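Local coordinates for protein antigen 43 (Escherichia coli, PDB 4KH3) that self-associates on the cell surface as an autotransporter adhesin, clumping bacteria together by a Velcro-like mechanism, at residues V20-Q25 with V36-E41; T30-T35 with G61-V66; Q53-G58 with G70-Q75; G90-G95 with W109-G114; R105-V110 with D124-I129. All coordinates share one frame; numbering follows the deposited sequence.

Interaction 1 of 5, residues V20-Q25 with V36-E41; sequences VNHDNQ and VSTGLE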
# COMPACT_ATOMS: atom_id res chain seq x y z
N VAL A 20 42.16 26.23 1.43
CA VAL A 20 42.68 24.98 1.96
C VAL A 20 43.28 25.22 3.34
O VAL A 20 43.35 26.37 3.79
CB VAL A 20 43.74 24.38 1.03
CG1 VAL A 20 43.10 23.92 -0.29
CG2 VAL A 20 44.82 25.40 0.78
N ASN A 21 43.66 24.13 4.02
CA ASN A 21 44.44 24.20 5.26
C ASN A 21 43.92 25.22 6.25
O ASN A 21 44.68 26.08 6.70
CB ASN A 21 45.90 24.52 4.95
CG ASN A 21 46.46 23.66 3.84
OD1 ASN A 21 46.19 22.45 3.76
ND2 ASN A 21 47.24 24.27 2.96
N HIS A 22 42.63 25.14 6.54
CA HIS A 22 41.99 25.97 7.56
C HIS A 22 42.01 27.48 7.30
O HIS A 22 41.76 28.27 8.21
CB HIS A 22 42.53 25.61 8.95
CG HIS A 22 42.45 24.15 9.26
ND1 HIS A 22 41.29 23.53 9.67
CD2 HIS A 22 43.39 23.17 9.19
CE1 HIS A 22 41.51 22.24 9.84
NE2 HIS A 22 42.78 22.00 9.56
N ASP A 23 42.29 27.88 6.07
CA ASP A 23 42.14 29.28 5.67
C ASP A 23 40.70 29.72 5.88
O ASP A 23 39.75 28.96 5.62
CB ASP A 23 42.46 29.48 4.18
CG ASP A 23 43.91 29.20 3.81
OD1 ASP A 23 44.81 29.29 4.69
OD2 ASP A 23 44.15 28.89 2.62
N ASN A 24 40.53 30.96 6.32
CA ASN A 24 39.21 31.57 6.36
C ASN A 24 39.13 32.63 5.28
O ASN A 24 40.10 33.33 5.02
CB ASN A 24 38.95 32.23 7.71
CG ASN A 24 39.07 31.26 8.85
OD1 ASN A 24 38.13 30.51 9.15
ND2 ASN A 24 40.21 31.29 9.53
N GLN A 25 37.96 32.75 4.65
CA GLN A 25 37.68 33.92 3.82
C GLN A 25 36.45 34.57 4.40
O GLN A 25 35.39 33.95 4.46
CB GLN A 25 37.44 33.52 2.38
CG GLN A 25 36.96 34.66 1.48
CD GLN A 25 36.71 34.19 0.05
OE1 GLN A 25 35.82 33.37 -0.20
NE2 GLN A 25 37.51 34.68 -0.88
N VAL A 36 35.92 25.86 -2.06
CA VAL A 36 36.11 25.78 -0.61
C VAL A 36 36.39 24.33 -0.22
O VAL A 36 35.51 23.47 -0.31
CB VAL A 36 34.87 26.31 0.14
CG1 VAL A 36 35.05 26.17 1.63
CG2 VAL A 36 34.59 27.76 -0.24
N SER A 37 37.61 24.05 0.20
CA SER A 37 38.02 22.68 0.48
C SER A 37 38.55 22.52 1.88
O SER A 37 39.38 21.66 2.12
CB SER A 37 39.09 22.25 -0.51
OG SER A 37 38.60 22.34 -1.82
N THR A 38 38.07 23.34 2.80
CA THR A 38 38.52 23.30 4.17
C THR A 38 37.41 23.85 5.05
O THR A 38 36.57 24.63 4.57
CB THR A 38 39.81 24.12 4.38
OG1 THR A 38 40.25 24.00 5.74
CG2 THR A 38 39.57 25.60 4.08
N GLY A 39 37.40 23.45 6.32
CA GLY A 39 36.45 23.95 7.30
C GLY A 39 35.56 22.86 7.85
O GLY A 39 34.84 23.09 8.82
N LEU A 40 35.59 21.69 7.22
CA LEU A 40 34.76 20.56 7.67
C LEU A 40 35.62 19.29 7.83
O LEU A 40 35.10 18.17 7.79
CB LEU A 40 33.61 20.31 6.68
CG LEU A 40 32.36 19.61 7.25
CD1 LEU A 40 31.66 20.50 8.24
CD2 LEU A 40 31.41 19.19 6.14
N GLU A 41 36.92 19.48 7.98
CA GLU A 41 37.84 18.35 8.14
C GLU A 41 37.38 17.38 9.23
O GLU A 41 37.49 16.17 9.06
CB GLU A 41 39.27 18.82 8.46
CG GLU A 41 40.04 19.39 7.26
CD GLU A 41 39.81 20.88 7.06
OE1 GLU A 41 40.54 21.48 6.25
OE2 GLU A 41 38.91 21.46 7.72

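Interaction 2 of 5, residues T30-T35 with G61-V66; sequences TANGVT and GRNTTV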
# COMPACT_ATOMS: atom_id res chain seq x y z
N THR A 30 31.49 40.69 -2.22
CA THR A 30 31.12 39.55 -3.04
C THR A 30 32.33 38.69 -3.36
O THR A 30 33.36 39.18 -3.80
CB THR A 30 30.45 39.99 -4.35
OG1 THR A 30 29.20 40.61 -4.06
CG2 THR A 30 30.19 38.80 -5.25
N ALA A 31 32.19 37.39 -3.10
CA ALA A 31 33.16 36.40 -3.51
C ALA A 31 32.53 35.48 -4.54
O ALA A 31 31.51 34.83 -4.27
CB ALA A 31 33.64 35.60 -2.30
N ASN A 32 33.13 35.42 -5.72
CA ASN A 32 32.58 34.67 -6.84
C ASN A 32 33.48 33.51 -7.27
O ASN A 32 34.66 33.71 -7.56
CB ASN A 32 32.31 35.60 -8.03
CG ASN A 32 31.63 34.89 -9.19
OD1 ASN A 32 30.50 34.43 -9.07
ND2 ASN A 32 32.32 34.80 -10.33
N GLY A 33 32.93 32.31 -7.29
CA GLY A 33 33.62 31.18 -7.89
C GLY A 33 34.71 30.57 -7.04
O GLY A 33 35.55 29.83 -7.55
N VAL A 34 34.70 30.89 -5.75
CA VAL A 34 35.68 30.31 -4.85
C VAL A 34 35.41 28.82 -4.68
O VAL A 34 34.26 28.41 -4.54
CB VAL A 34 35.63 31.01 -3.47
CG1 VAL A 34 36.60 30.36 -2.51
CG2 VAL A 34 35.95 32.48 -3.61
N THR A 35 36.47 28.01 -4.72
CA THR A 35 36.40 26.60 -4.32
C THR A 35 36.79 26.48 -2.86
O THR A 35 37.86 26.94 -2.45
CB THR A 35 37.33 25.71 -5.18
OG1 THR A 35 36.94 25.79 -6.55
CG2 THR A 35 37.28 24.24 -4.73
N GLY A 61 27.99 35.27 -1.47
CA GLY A 61 28.82 34.23 -2.07
C GLY A 61 28.14 33.65 -3.31
O GLY A 61 27.04 33.10 -3.22
N ARG A 62 28.79 33.78 -4.46
CA ARG A 62 28.24 33.31 -5.72
C ARG A 62 29.09 32.21 -6.30
O ARG A 62 30.32 32.32 -6.31
CB ARG A 62 28.21 34.42 -6.77
CG ARG A 62 27.34 35.57 -6.44
CD ARG A 62 27.30 36.58 -7.58
NE ARG A 62 26.61 37.77 -7.12
CZ ARG A 62 25.29 37.87 -7.07
NH1 ARG A 62 24.53 36.85 -7.49
NH2 ARG A 62 24.73 38.98 -6.61
N ASN A 63 28.43 31.18 -6.84
CA ASN A 63 29.13 30.12 -7.56
C ASN A 63 30.25 29.49 -6.75
O ASN A 63 31.28 29.13 -7.28
CB ASN A 63 29.68 30.62 -8.89
CG ASN A 63 28.61 31.31 -9.72
OD1 ASN A 63 27.63 30.70 -10.12
ND2 ASN A 63 28.78 32.60 -9.95
N THR A 64 30.04 29.39 -5.45
CA THR A 64 30.96 28.68 -4.60
C THR A 64 30.83 27.18 -4.86
O THR A 64 29.72 26.66 -4.96
CB THR A 64 30.65 28.98 -3.13
OG1 THR A 64 30.83 30.38 -2.89
CG2 THR A 64 31.56 28.18 -2.22
N THR A 65 31.96 26.50 -5.01
CA THR A 65 31.96 25.05 -5.03
C THR A 65 32.53 24.57 -3.70
O THR A 65 33.63 24.97 -3.31
CB THR A 65 32.82 24.49 -6.18
OG1 THR A 65 32.22 24.84 -7.43
CG2 THR A 65 32.90 22.96 -6.10
N VAL A 66 31.77 23.74 -3.00
CA VAL A 66 32.20 23.23 -1.71
C VAL A 66 32.49 21.75 -1.86
O VAL A 66 31.61 20.97 -2.20
CB VAL A 66 31.17 23.47 -0.59
CG1 VAL A 66 31.79 23.21 0.78
CG2 VAL A 66 30.66 24.88 -0.65
O HOH W 1 26.99 40.39 -5.89
O HOH W 2 32.59 32.06 -4.00

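Interaction 3 of 5, residues Q53-G58 with G70-Q75; sequences QWIKAG and GRQIVQ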
# COMPACT_ATOMS: atom_id res chain seq x y z
N GLN A 53 34.59 29.49 4.05
CA GLN A 53 34.14 30.75 3.50
C GLN A 53 32.98 31.23 4.36
O GLN A 53 31.96 30.56 4.45
CB GLN A 53 33.67 30.58 2.06
CG GLN A 53 33.30 31.87 1.36
CD GLN A 53 32.76 31.65 -0.06
OE1 GLN A 53 31.78 30.92 -0.27
NE2 GLN A 53 33.40 32.29 -1.05
N TRP A 54 33.16 32.38 5.00
CA TRP A 54 32.16 32.95 5.89
C TRP A 54 31.50 34.09 5.16
O TRP A 54 32.13 35.12 4.90
CB TRP A 54 32.81 33.45 7.20
CG TRP A 54 33.62 32.40 7.90
CD1 TRP A 54 34.87 31.96 7.55
CD2 TRP A 54 33.23 31.63 9.04
NE1 TRP A 54 35.28 30.97 8.41
CE2 TRP A 54 34.30 30.75 9.34
CE3 TRP A 54 32.09 31.60 9.85
CZ2 TRP A 54 34.26 29.85 10.40
CZ3 TRP A 54 32.05 30.70 10.92
CH2 TRP A 54 33.13 29.84 11.18
N ILE A 55 30.24 33.91 4.78
CA ILE A 55 29.52 34.99 4.12
C ILE A 55 28.84 35.74 5.24
O ILE A 55 27.93 35.23 5.88
CB ILE A 55 28.45 34.48 3.13
CG1 ILE A 55 29.03 33.39 2.22
CG2 ILE A 55 27.91 35.63 2.32
CD1 ILE A 55 30.19 33.86 1.34
N LYS A 56 29.31 36.96 5.49
CA LYS A 56 28.81 37.72 6.62
C LYS A 56 27.62 38.59 6.25
O LYS A 56 27.26 38.70 5.07
CB LYS A 56 29.93 38.58 7.21
CG LYS A 56 31.21 37.79 7.48
CD LYS A 56 32.27 38.64 8.16
CE LYS A 56 31.84 39.02 9.57
NZ LYS A 56 31.46 37.82 10.39
N ALA A 57 27.03 39.21 7.26
CA ALA A 57 25.91 40.12 7.06
C ALA A 57 26.17 41.11 5.92
O ALA A 57 27.15 41.86 5.92
CB ALA A 57 25.60 40.85 8.37
N GLY A 58 25.30 41.09 4.92
CA GLY A 58 25.43 41.98 3.79
C GLY A 58 26.35 41.45 2.70
O GLY A 58 26.45 42.04 1.63
N GLY A 70 35.14 20.88 2.69
CA GLY A 70 34.79 22.28 2.62
C GLY A 70 33.63 22.61 3.51
O GLY A 70 32.72 21.80 3.68
N ARG A 71 33.67 23.80 4.10
CA ARG A 71 32.51 24.35 4.79
C ARG A 71 32.25 25.79 4.33
O ARG A 71 33.16 26.62 4.34
CB ARG A 71 32.72 24.32 6.31
CG ARG A 71 31.43 24.48 7.14
CD ARG A 71 31.76 24.44 8.64
NE ARG A 71 30.69 25.00 9.46
CZ ARG A 71 30.90 25.69 10.58
NH1 ARG A 71 32.14 25.90 11.02
NH2 ARG A 71 29.87 26.17 11.27
N GLN A 72 31.02 26.07 3.90
CA GLN A 72 30.58 27.44 3.68
C GLN A 72 29.63 27.84 4.80
O GLN A 72 28.65 27.14 5.08
CB GLN A 72 29.90 27.61 2.32
CG GLN A 72 29.52 29.07 1.98
CD GLN A 72 28.62 29.17 0.75
OE1 GLN A 72 27.63 28.46 0.64
NE2 GLN A 72 28.96 30.07 -0.18
N ILE A 73 29.91 28.95 5.46
CA ILE A 73 29.06 29.40 6.56
C ILE A 73 28.36 30.68 6.16
O ILE A 73 28.98 31.73 6.01
CB ILE A 73 29.84 29.62 7.87
CG1 ILE A 73 30.69 28.40 8.22
CG2 ILE A 73 28.87 29.95 9.00
CD1 ILE A 73 32.13 28.49 7.74
N VAL A 74 27.05 30.57 5.96
CA VAL A 74 26.28 31.71 5.53
C VAL A 74 25.59 32.25 6.75
O VAL A 74 24.65 31.64 7.28
CB VAL A 74 25.26 31.33 4.46
CG1 VAL A 74 24.42 32.55 4.08
CG2 VAL A 74 25.97 30.77 3.26
N GLN A 75 26.07 33.39 7.21
CA GLN A 75 25.59 33.96 8.46
C GLN A 75 24.32 34.75 8.23
O GLN A 75 23.98 35.10 7.10
CB GLN A 75 26.68 34.84 9.07
CG GLN A 75 27.99 34.09 9.21
CD GLN A 75 28.76 34.45 10.47
OE1 GLN A 75 29.46 35.47 10.52
NE2 GLN A 75 28.65 33.60 11.49
O HOH W 3 27.90 38.47 9.86

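Interaction 4 of 5, residues G90-G95 with W109-G114; sequences GQSLNG and WVHGGG. With MLI (malonate ion), chain C.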
# COMPACT_ATOMS: atom_id res chain seq x y z
N GLY A 90 29.78 20.81 3.11
CA GLY A 90 28.61 21.31 3.78
C GLY A 90 28.47 22.82 3.75
O GLY A 90 29.46 23.54 3.68
N GLN A 91 27.22 23.29 3.80
CA GLN A 91 26.96 24.70 4.02
C GLN A 91 26.10 24.85 5.27
O GLN A 91 25.06 24.19 5.40
CB GLN A 91 26.26 25.33 2.81
CG GLN A 91 25.67 26.71 3.06
CD GLN A 91 24.56 27.04 2.06
OE1 GLN A 91 23.40 26.68 2.27
NE2 GLN A 91 24.92 27.70 0.97
N SER A 92 26.56 25.69 6.20
CA SER A 92 25.82 26.00 7.43
C SER A 92 25.05 27.28 7.22
O SER A 92 25.64 28.36 7.04
CB SER A 92 26.77 26.17 8.63
OG SER A 92 27.41 24.95 8.96
N LEU A 93 23.73 27.19 7.26
CA LEU A 93 22.90 28.28 6.76
C LEU A 93 22.13 28.99 7.86
O LEU A 93 21.17 28.44 8.44
CB LEU A 93 21.96 27.75 5.67
CG LEU A 93 21.05 28.75 4.96
CD1 LEU A 93 21.86 29.81 4.22
CD2 LEU A 93 20.12 28.00 4.00
N ASN A 94 22.56 30.21 8.16
CA ASN A 94 21.81 31.08 9.06
C ASN A 94 21.23 32.25 8.29
O ASN A 94 20.37 32.97 8.78
CB ASN A 94 22.67 31.55 10.23
CG ASN A 94 23.26 30.40 11.02
OD1 ASN A 94 22.58 29.82 11.87
ND2 ASN A 94 24.51 30.04 10.74
N GLY A 95 21.70 32.41 7.05
CA GLY A 95 21.20 33.45 6.17
C GLY A 95 20.31 32.90 5.07
O GLY A 95 19.43 32.07 5.31
N TRP A 109 22.76 22.48 6.13
CA TRP A 109 22.06 22.57 7.40
C TRP A 109 21.42 23.94 7.50
O TRP A 109 22.10 24.96 7.58
CB TRP A 109 23.01 22.37 8.59
CG TRP A 109 23.83 21.13 8.48
CD1 TRP A 109 23.47 19.87 8.86
CD2 TRP A 109 25.17 21.02 7.96
NE1 TRP A 109 24.50 18.98 8.61
CE2 TRP A 109 25.54 19.66 8.06
CE3 TRP A 109 26.07 21.94 7.44
CZ2 TRP A 109 26.80 19.21 7.65
CZ3 TRP A 109 27.32 21.49 7.03
CH2 TRP A 109 27.67 20.13 7.13
N VAL A 110 20.09 23.95 7.50
CA VAL A 110 19.33 25.19 7.59
C VAL A 110 18.99 25.45 9.05
O VAL A 110 18.10 24.80 9.61
CB VAL A 110 18.01 25.10 6.80
CG1 VAL A 110 17.38 26.48 6.70
CG2 VAL A 110 18.26 24.50 5.43
N HIS A 111 19.69 26.41 9.65
CA HIS A 111 19.49 26.73 11.06
C HIS A 111 18.32 27.68 11.27
O HIS A 111 17.75 28.19 10.30
CB HIS A 111 20.79 27.29 11.67
CG HIS A 111 21.93 26.31 11.63
ND1 HIS A 111 22.03 25.25 12.50
CD2 HIS A 111 22.99 26.21 10.79
CE1 HIS A 111 23.11 24.54 12.20
NE2 HIS A 111 23.70 25.10 11.17
N GLY A 112 17.97 27.90 12.54
CA GLY A 112 16.96 28.88 12.90
C GLY A 112 17.16 30.22 12.22
O GLY A 112 18.24 30.81 12.32
N GLY A 113 16.14 30.70 11.52
CA GLY A 113 16.23 31.95 10.80
C GLY A 113 16.81 31.86 9.40
O GLY A 113 16.67 32.77 8.59
N GLY A 114 17.48 30.74 9.12
CA GLY A 114 18.01 30.50 7.80
C GLY A 114 16.92 30.15 6.80
O GLY A 114 15.85 29.63 7.16
C1 MLI C . 27.37 21.67 10.76
C2 MLI C . 28.55 22.25 11.44
C3 MLI C . 26.09 22.41 10.96
O6 MLI C . 28.41 22.87 12.53
O7 MLI C . 29.69 22.12 10.92
O8 MLI C . 25.99 23.58 10.52
O9 MLI C . 25.14 21.87 11.58
O HOH W 4 19.46 32.90 11.71
O HOH W 5 20.44 30.06 14.12

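Interaction 5 of 5, residues R105-V110 with D124-I129; sequences RGEQWV and DGYQTI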
# COMPACT_ATOMS: atom_id res chain seq x y z
N ARG A 105 26.36 13.29 -1.26
CA ARG A 105 26.43 13.46 0.19
C ARG A 105 26.76 14.89 0.62
O ARG A 105 27.06 15.12 1.78
CB ARG A 105 27.40 12.46 0.82
CG ARG A 105 27.20 11.03 0.34
CD ARG A 105 28.40 10.16 0.65
NE ARG A 105 29.59 10.57 -0.09
CZ ARG A 105 30.59 11.27 0.44
NH1 ARG A 105 30.54 11.65 1.72
NH2 ARG A 105 31.64 11.61 -0.31
N GLY A 106 26.70 15.83 -0.31
CA GLY A 106 26.78 17.24 0.02
C GLY A 106 25.65 17.58 0.97
O GLY A 106 24.54 17.07 0.84
N GLU A 107 25.93 18.44 1.94
CA GLU A 107 24.97 18.75 2.97
C GLU A 107 24.68 20.22 3.09
O GLU A 107 25.54 21.07 2.84
CB GLU A 107 25.49 18.26 4.33
CG GLU A 107 25.69 16.78 4.41
CD GLU A 107 25.93 16.32 5.82
OE1 GLU A 107 24.97 16.27 6.60
OE2 GLU A 107 27.10 16.02 6.16
N GLN A 108 23.45 20.51 3.50
CA GLN A 108 23.03 21.86 3.81
C GLN A 108 22.25 21.80 5.10
O GLN A 108 21.22 21.13 5.17
CB GLN A 108 22.14 22.41 2.70
CG GLN A 108 21.62 23.83 2.95
CD GLN A 108 20.84 24.35 1.76
OE1 GLN A 108 19.88 23.72 1.32
NE2 GLN A 108 21.27 25.48 1.22
N TRP A 109 22.76 22.48 6.13
CA TRP A 109 22.06 22.57 7.40
C TRP A 109 21.42 23.94 7.50
O TRP A 109 22.10 24.96 7.58
CB TRP A 109 23.01 22.37 8.59
CG TRP A 109 23.83 21.13 8.48
CD1 TRP A 109 23.47 19.87 8.86
CD2 TRP A 109 25.17 21.02 7.96
NE1 TRP A 109 24.50 18.98 8.61
CE2 TRP A 109 25.54 19.66 8.06
CE3 TRP A 109 26.07 21.94 7.44
CZ2 TRP A 109 26.80 19.21 7.65
CZ3 TRP A 109 27.32 21.49 7.03
CH2 TRP A 109 27.67 20.13 7.13
N VAL A 110 20.09 23.95 7.50
CA VAL A 110 19.33 25.19 7.59
C VAL A 110 18.99 25.45 9.05
O VAL A 110 18.10 24.80 9.61
CB VAL A 110 18.01 25.10 6.80
CG1 VAL A 110 17.38 26.48 6.70
CG2 VAL A 110 18.26 24.50 5.43
N ASP A 124 22.23 11.11 -2.83
CA ASP A 124 22.67 11.04 -1.43
C ASP A 124 22.99 12.37 -0.75
O ASP A 124 23.46 12.39 0.40
CB ASP A 124 23.81 10.03 -1.24
CG ASP A 124 23.35 8.62 -1.47
OD1 ASP A 124 22.50 8.15 -0.70
OD2 ASP A 124 23.83 7.98 -2.44
N GLY A 125 22.73 13.48 -1.43
CA GLY A 125 22.73 14.77 -0.77
C GLY A 125 21.76 14.76 0.41
O GLY A 125 20.88 13.90 0.53
N TYR A 126 21.92 15.75 1.28
CA TYR A 126 21.19 15.77 2.53
C TYR A 126 20.94 17.21 2.95
O TYR A 126 21.88 17.96 3.20
CB TYR A 126 22.02 15.06 3.60
CG TYR A 126 21.32 14.87 4.91
CD1 TYR A 126 20.11 14.21 4.96
CD2 TYR A 126 21.87 15.33 6.09
CE1 TYR A 126 19.46 14.01 6.14
CE2 TYR A 126 21.22 15.14 7.30
CZ TYR A 126 20.00 14.48 7.31
OH TYR A 126 19.33 14.27 8.50
N GLN A 127 19.68 17.60 2.99
CA GLN A 127 19.32 18.90 3.54
C GLN A 127 18.53 18.68 4.82
O GLN A 127 17.53 17.94 4.84
CB GLN A 127 18.50 19.71 2.54
CG GLN A 127 18.08 21.10 3.06
CD GLN A 127 16.94 21.70 2.25
OE1 GLN A 127 15.84 21.15 2.21
NE2 GLN A 127 17.20 22.83 1.59
N THR A 128 19.02 19.30 5.90
CA THR A 128 18.38 19.23 7.21
C THR A 128 17.86 20.60 7.55
O THR A 128 18.63 21.56 7.57
CB THR A 128 19.39 18.93 8.35
OG1 THR A 128 20.41 18.04 7.91
CG2 THR A 128 18.69 18.36 9.55
N ILE A 129 16.58 20.69 7.85
CA ILE A 129 16.00 21.96 8.27
C ILE A 129 15.75 21.89 9.76
O ILE A 129 14.85 21.19 10.20
CB ILE A 129 14.68 22.23 7.57
CG1 ILE A 129 14.84 22.12 6.05
CG2 ILE A 129 14.14 23.60 7.96
CD1 ILE A 129 13.54 21.91 5.36

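Interaction 1 of 5, residues V20-Q25 with V36-E41
T38 carries most of this contact, reaching the tight turn V20-D23 with both branches of its side chain. The segments touch at the surface of the protein through side chains and a turn, without pairing as strands.

The polar part is a short relay. The backbone N of H22 donates to T38 OG1 at 2.8 Å, with a bent N-H...O angle of 141°. T38 OG1 in turn donates to E41 OE1 at 2.6 Å, using the syn lone pair of that oxygen. The other oxygen, E41 OE2, takes the N-H of G39 at 2.9 Å. The carboxylate is therefore gripped at both oxygens, which should fix its rotation. T38 OG1 stands anti to its own backbone N (chi1 -177°), and this turns it to the H22 amide.

The second kind of contact is flat against flat. The E41 carboxylate stacks on one face of the H22 imidazole, with the planes 27° apart. E41 OE2 comes within 3.4 Å of H22 CE1, and E41 OE1 sits above the ring toward its rim. A negative group here would probably stabilise positive charge on the ring. H22 ND1 itself is bonded to the carbonyl of T50.

The T38 methyl packs on the backbone of the turn, with CG2 3.8 Å from V20 N and 3.7 Å from D23 O. Carbon meets carbon where V20 CG1 touches S37 CB at 4.3 Å, while S37 OG bonds to T67.

The turn V20-D23 is a type I' turn that leads into strand 24-27. The loop with T38 and E41 follows strand 35-36 and runs on to strand 52-55. T38 also packs on L19 of strand 18-19.

Interaction 2 of 5, residues T30-T35 with G61-V66
N32 and N63 meet side by side where two successive coils of the beta-helix run parallel. N63 ND2 donates to N32 OD1 at 2.7 Å. The bond lies in the N32 carbonyl plane, although the two amides are turned 82° against each other. N32 CG is anti to its backbone N (chi1 -175°), which brings OD1 over to the next coil. N32 ND2 bonds in turn to N15 OD1 of the preceding coil.

The tight part is the backbone. R62 N binds A31 O, and G33 N binds R62 O at 2.8 Å. After the bend at G33 and N63, T65 N binds V34 O at 3.0 Å. Both bend residues have positive phi, so the two coils turn together. One water ties this corner, bonding to V34 N, R62 O and T64 OG1. T64 OG1 also bonds to Q53 in the interior.

The looser side belongs to the exposed R62. Its chain is extended from CG to NE and passes N32 OD1, which is 3.2 Å from R62 CB. Further out, R62 NE is 4.2 Å from T30 CG2. A water in the guanidinium plane donates to T30 OG1 and accepts from R62 NH2 at 2.8 Å. T30 OG1 also bonds a malonate ion, probably from the crystallisation liquor.

Direct amide and backbone bonds thus fix the register of the two coils at the bend. The exposed arginine reaches T30 through a water and is probably held less firmly.

Interaction 3 of 5, residues Q53-G58 with G70-Q75
W54 lies over I73 on two neighbouring parallel strands of the beta-helix, one coil apart. The strands 53-55 and 71-74 run at 13° to each other, and their backbone bonds continue from Q53 to Q75.

The side chains alternate between two faces. On the face of W54 and I73, the indole has CG anti to the carbonyl carbon (chi1 -54°). This turn carries the indole over I73 on the next strand. I73 CD1 sits 3.4 Å from the centroid of the six-membered ring of W54, almost straight over the ring face, a CH-pi contact. I73 holds a chi2 of 95°, away from a staggered position, and this places CD1 over the ring face. The R71 guanidinium packs on a different atom of I73, with CG1 over its centre. The indole and guanidinium planes are steeply inclined to each other. W54 NE1 bonds to N24, and its ring stacks with F26.

On the inner face, Q53 and Q72 are extended, parallel and nearly coplanar, both with CG anti to the backbone N. Q72 NE2 donates to Q53 OE1 at 2.9 Å, tilted from the carbonyl plane. Q53 NE2 goes on to Q25 and Q72 OE1 to Q91, so the buried amides form a glutamine ladder up the core. Beside the ladder, I55 CG1 meets V74 CG2 at 4.2 Å.

At the strand ends, Q75 is bent at chi2 and lies alongside K56. The lysine chain curls back at chi3 and chi4, and K56 NZ makes a weak hydrogen bond to Q75 OE1 at 3.1 Å.

Interaction 4 of 5, residues G90-G95 with W109-G114
W109 starts the second segment against G90 and S92 of the preceding coil. Its backbone N binds Q91 O, and its O accepts from L93 N, a parallel strand pairing. The indole swings back toward the first strand, with CG anti to the carbonyl carbon (chi1 -52°). W109 CZ3 rests 3.5 Å from the CA of G90, which has no side chain to meet it. A malonate ion lies over one face of the ring, with its C3 at 3.4 Å from W109 CD2.

V110 points to the interior. Its CG1 lies alongside L93 CD2 at 4.1 Å.

H111 ends the pairing, its N bonding to L93 O. Its ring turns toward the first segment, and H111 NE2 donates to malonate O8 at 2.8 Å. S92 OG donates to the same O8 at 2.5 Å. S92 OG has a weak bond from R71 as well. N94 OD1 comes within 3.1 Å of H111 CB, and the N94 amide is only 14° from the imidazole plane.

G112 and G113 form the middle of a type II turn. G112 O accepts from two waters, one shared with N94 O and one with N94 OD1. G114 closes the turn, and its CA packs against the backbone O of G95 in a CA-H...O contact at 3.3 Å.

Two donors converge on one carboxylate oxygen beside an aromatic face. This makes a small anion site on the outside of the beta-helix. A bound carboxylate would probably favour a charged H111. The malonate probably came from the crystallisation liquor, so it shows only that an acidic group can fit here.

Interaction 5 of 5, residues R105-V110 with D124-I129
This is strand-to-strand stacking between successive coils of the parallel beta-helix, joining strand 107-110 to strand 126-129. The two run at 6° to each other, with axes 4.8 Å apart at their closest. Backbone bonds alternate across the pair, from Y126 N to G106 O through to V110 N with T128 O. The last is nearly straight.

Ahead of the strands the coils turn together. R105 and D124 both have positive phi, and R105 CG touches D124 CB at 3.9 Å. Their charged ends do not meet.

On the outer face, E107 and Y126 meet. E107 OE1 lies at the edge of the phenol ring, 3.3 Å from Y126 CD2. Y126 CG is anti to its backbone N (chi1 -173°). The E107 chain crosses the ring obliquely, and its OE1 branch meets the edge. E107 CB also lies under the indole of W109, on the face turned away from the malonate. T128 OG1 approaches W109 CD1 at 3.7 Å.

The inner face carries apolar and amide contacts. V110 CG2 rests 4.2 Å from I129 CG1 and also reaches Q127 CG. Q108 and Q127 lie side by side, their amide planes 21° apart. Q108 bonds on to Q91 and T119, and Q127 to Q157, so this pair is a rung of a buried ladder. The rung itself is Q127 NE2 donating to Q108 OE1 at 2.8 Å, tilted from the carbonyl plane of Q108.

In the fold
All five contacts lie on the N-terminal coils of one beta-helix. Interactions 3, 4 and 5 follow one another up the same face, with centres about 10 Å apart in each step. Interaction 2 works on another face, and its centre is also about 10 Å from that of interaction 3. Interaction 1 lies near the N-terminal end, about 12 Å from interaction 3 between centres. A buried glutamine ladder, Q25, Q53, Q72, Q91, Q108 and Q127, runs through interactions 1, 3, 4 and 5. Interaction 2 joins it through T64. L40, in the loop of interaction 1, packs on W109, although the centres of interactions 1 and 4 are about 18 Å apart. Malonate ions occur near interactions 2 to 5.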